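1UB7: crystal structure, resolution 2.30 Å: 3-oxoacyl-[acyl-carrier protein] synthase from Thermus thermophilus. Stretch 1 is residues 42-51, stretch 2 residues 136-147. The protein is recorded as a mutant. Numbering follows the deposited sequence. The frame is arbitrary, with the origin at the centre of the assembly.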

# COMPACT_ATOMS: atom_id res chain seq x y z
N ARG A 42 11.73 4.12 22.17
CA ARG A 42 12.96 4.22 21.40
C ARG A 42 12.83 5.25 20.29
O ARG A 42 11.74 5.47 19.78
CB ARG A 42 13.31 2.85 20.80
CG ARG A 42 13.46 1.75 21.84
CD ARG A 42 14.39 2.18 22.97
NE ARG A 42 14.68 1.07 23.87
CZ ARG A 42 15.61 0.14 23.65
NH1 ARG A 42 16.36 0.18 22.55
NH2 ARG A 42 15.79 -0.84 24.53
N VAL A 43 13.93 5.90 19.93
CA VAL A 43 13.91 6.93 18.88
C VAL A 43 15.03 6.68 17.87
O VAL A 43 16.19 6.48 18.24
CB VAL A 43 14.07 8.35 19.49
CG1 VAL A 43 13.99 9.41 18.39
CG2 VAL A 43 12.99 8.60 20.54
N ALA A 44 14.67 6.69 16.58
CA ALA A 44 15.63 6.44 15.51
C ALA A 44 16.75 7.46 15.47
O ALA A 44 16.54 8.65 15.71
CB ALA A 44 14.90 6.42 14.16
N ALA A 45 17.96 6.99 15.17
CA ALA A 45 19.10 7.89 15.09
C ALA A 45 18.79 8.98 14.06
O ALA A 45 17.88 8.84 13.24
CB ALA A 45 20.35 7.13 14.71
N GLU A 46 19.56 10.06 14.10
CA GLU A 46 19.36 11.19 13.21
C GLU A 46 19.20 10.82 11.74
O GLU A 46 18.30 11.32 11.06
CB GLU A 46 20.51 12.18 13.35
CG GLU A 46 20.24 13.54 12.72
CD GLU A 46 21.51 14.35 12.52
OE1 GLU A 46 22.31 14.44 13.48
OE2 GLU A 46 21.69 14.92 11.42
N ASP A 47 20.08 9.95 11.25
CA ASP A 47 20.03 9.54 9.86
C ASP A 47 19.53 8.10 9.73
O ASP A 47 20.00 7.35 8.88
CB ASP A 47 21.42 9.67 9.26
CG ASP A 47 22.43 8.81 9.99
OD1 ASP A 47 22.19 8.48 11.18
OD2 ASP A 47 23.48 8.46 9.40
N GLU A 48 18.59 7.72 10.58
CA GLU A 48 18.03 6.37 10.54
C GLU A 48 16.56 6.49 10.19
O GLU A 48 15.78 7.01 10.99
CB GLU A 48 18.21 5.69 11.90
CG GLU A 48 17.61 4.31 12.00
CD GLU A 48 17.85 3.67 13.37
OE1 GLU A 48 17.74 4.39 14.38
OE2 GLU A 48 18.14 2.45 13.43
N TYR A 49 16.16 6.01 9.02
CA TYR A 49 14.76 6.11 8.60
C TYR A 49 13.97 4.82 8.55
O TYR A 49 14.50 3.74 8.85
CB TYR A 49 14.67 6.82 7.26
CG TYR A 49 15.16 8.24 7.36
CD1 TYR A 49 16.51 8.55 7.26
CD2 TYR A 49 14.27 9.28 7.64
CE1 TYR A 49 16.98 9.85 7.44
CE2 TYR A 49 14.72 10.58 7.82
CZ TYR A 49 16.07 10.86 7.73
OH TYR A 49 16.51 12.15 7.90
N THR A 50 12.70 4.93 8.17
CA THR A 50 11.84 3.75 8.11
C THR A 50 12.44 2.55 7.39
O THR A 50 12.30 1.41 7.85
CB THR A 50 10.49 4.09 7.49
OG1 THR A 50 9.75 4.93 8.39
CG2 THR A 50 9.69 2.81 7.20
N SER A 51 13.11 2.80 6.26
CA SER A 51 13.73 1.72 5.52
C SER A 51 14.82 1.06 6.36
O SER A 51 14.99 -0.17 6.33
CB SER A 51 14.31 2.25 4.20
OG SER A 51 15.17 3.34 4.43
N GLY A 136 6.44 -4.54 9.23
CA GLY A 136 5.69 -3.47 9.89
C GLY A 136 6.78 -2.53 10.37
O GLY A 136 7.54 -2.90 11.26
N ALA A 137 6.89 -1.34 9.78
CA ALA A 137 7.94 -0.40 10.18
C ALA A 137 7.51 1.06 10.16
O ALA A 137 6.97 1.55 9.16
CB ALA A 137 9.17 -0.58 9.27
N GLU A 138 7.78 1.76 11.27
CA GLU A 138 7.41 3.17 11.46
C GLU A 138 8.46 4.05 12.12
O GLU A 138 9.04 3.67 13.12
CB GLU A 138 6.16 3.26 12.33
CG GLU A 138 4.90 2.76 11.67
CD GLU A 138 4.23 3.83 10.83
OE1 GLU A 138 4.93 4.55 10.10
OE2 GLU A 138 2.99 3.93 10.90
N ALA A 139 8.68 5.22 11.55
CA ALA A 139 9.62 6.19 12.12
C ALA A 139 8.76 7.41 12.44
O ALA A 139 8.88 8.46 11.81
CB ALA A 139 10.70 6.56 11.11
N LEU A 140 7.88 7.27 13.42
CA LEU A 140 6.99 8.36 13.78
C LEU A 140 7.71 9.59 14.28
O LEU A 140 7.23 10.71 14.12
CB LEU A 140 5.98 7.87 14.82
CG LEU A 140 5.06 6.84 14.17
CD1 LEU A 140 4.34 6.00 15.23
CD2 LEU A 140 4.08 7.58 13.24
N SER A 141 8.89 9.39 14.86
CA SER A 141 9.67 10.51 15.38
C SER A 141 10.05 11.48 14.27
O SER A 141 10.68 12.50 14.53
CB SER A 141 10.93 10.01 16.07
OG SER A 141 11.84 9.45 15.13
N LYS A 142 9.65 11.19 13.04
CA LYS A 142 10.01 12.07 11.93
C LYS A 142 8.86 12.98 11.49
O LYS A 142 9.09 13.91 10.73
CB LYS A 142 10.47 11.23 10.73
CG LYS A 142 11.45 10.13 11.06
CD LYS A 142 12.84 10.64 11.36
CE LYS A 142 13.80 9.47 11.58
NZ LYS A 142 15.23 9.89 11.62
N ILE A 143 7.65 12.69 11.95
CA ILE A 143 6.47 13.48 11.60
C ILE A 143 5.73 13.93 12.85
O ILE A 143 4.66 14.53 12.78
CB ILE A 143 5.47 12.68 10.72
CG1 ILE A 143 5.07 11.38 11.44
CG2 ILE A 143 6.08 12.37 9.37
CD1 ILE A 143 3.69 10.86 11.09
N ILE A 144 6.30 13.63 14.00
CA ILE A 144 5.70 13.98 15.27
C ILE A 144 6.10 15.39 15.69
O ILE A 144 7.26 15.79 15.51
CB ILE A 144 6.15 12.98 16.36
CG1 ILE A 144 5.41 13.25 17.66
CG2 ILE A 144 7.65 13.10 16.58
CD1 ILE A 144 5.83 12.33 18.78
N ASP A 145 5.14 16.16 16.21
CA ASP A 145 5.43 17.50 16.68
C ASP A 145 5.97 17.35 18.09
O ASP A 145 5.20 17.17 19.04
CB ASP A 145 4.18 18.38 16.72
CG ASP A 145 4.42 19.70 17.42
OD1 ASP A 145 5.34 20.44 17.01
OD2 ASP A 145 3.70 20.00 18.39
N TRP A 146 7.29 17.41 18.22
CA TRP A 146 7.96 17.25 19.51
C TRP A 146 7.40 18.12 20.64
O TRP A 146 7.54 17.77 21.81
CB TRP A 146 9.46 17.52 19.33
CG TRP A 146 10.23 16.37 18.74
CD1 TRP A 146 11.26 16.44 17.85
CD2 TRP A 146 10.05 14.97 19.03
NE1 TRP A 146 11.75 15.19 17.58
CE2 TRP A 146 11.03 14.27 18.29
CE3 TRP A 146 9.18 14.25 19.86
CZ2 TRP A 146 11.14 12.88 18.35
CZ3 TRP A 146 9.29 12.87 19.91
CH2 TRP A 146 10.27 12.19 19.16
N ASN A 147 6.77 19.23 20.28
CA ASN A 147 6.21 20.14 21.27
C ASN A 147 4.80 19.78 21.73
O ASN A 147 4.43 20.05 22.88
CB ASN A 147 6.22 21.56 20.71
CG ASN A 147 7.62 22.09 20.47
OD1 ASN A 147 7.82 23.01 19.69
ND2 ASN A 147 8.59 21.50 21.16
O HOH W 1 14.53 10.06 14.87

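Lys-142 is the centre of this contact, with 87 Å² of its surface covered by the other stretch. Its CA-to-CB bond points toward residues 42-51, and after two m rotamers at chi1 and chi2 the chain runs out extended, both chi3 and chi4 being t. This carries the ammonium group into the type I turn from Ala-45 to Glu-48, where backbone carbonyls offer negative potential. Lys-142 NZ donates to Glu-48 O at 3.0 Å and, more weakly, to Ala-45 O at 3.3 Å; the latter oxygen also closes the turn by accepting from Glu-48 N at 3.0 Å. The same ammonium lies over one face of the Tyr-49 ring, with Lys-142 NZ 3.9 Å from Tyr-49 CE2 and 19° off the ring normal, a cation-pi arrangement. A lysine suits this site because its methylene chain can pass a small apolar neighbour, with Ala-44 CB 4.1 Å from Lys-142 CE, while its charge reaches the carbonyls beyond.

A water extends the polar network. Water 1 donates from its O to Ala-44 O (2.6 Å) and Ser-141 OG (2.8 Å) and weakly accepts from Lys-142 NZ (3.3 Å), thereby joining both stretches. The turn is braced internally by Ala-45 N, which donates to Glu-48 OE1 at 2.7 Å.

Thr-50, buried and covered over 72 Å², packs at the start of a helix against the end of the strand 136-138. Thr-50 CG2 lies 4.0 Å from Ala-137 CB, and Thr-50 OG1 approaches Ala-139 CB to 3.3 Å. Both alanines point their CB atoms toward stretch 1, and their short side chains let the backbones come close: Thr-50 CA and Ala-139 CA are 5.2 Å apart.

Val-43 supplies an apolar patch at the other end. Val-43 CG1 meets Ser-141 CB at 3.9 Å and, more loosely, Trp-146 CZ2 at 4.5 Å, the indole being poorly ordered.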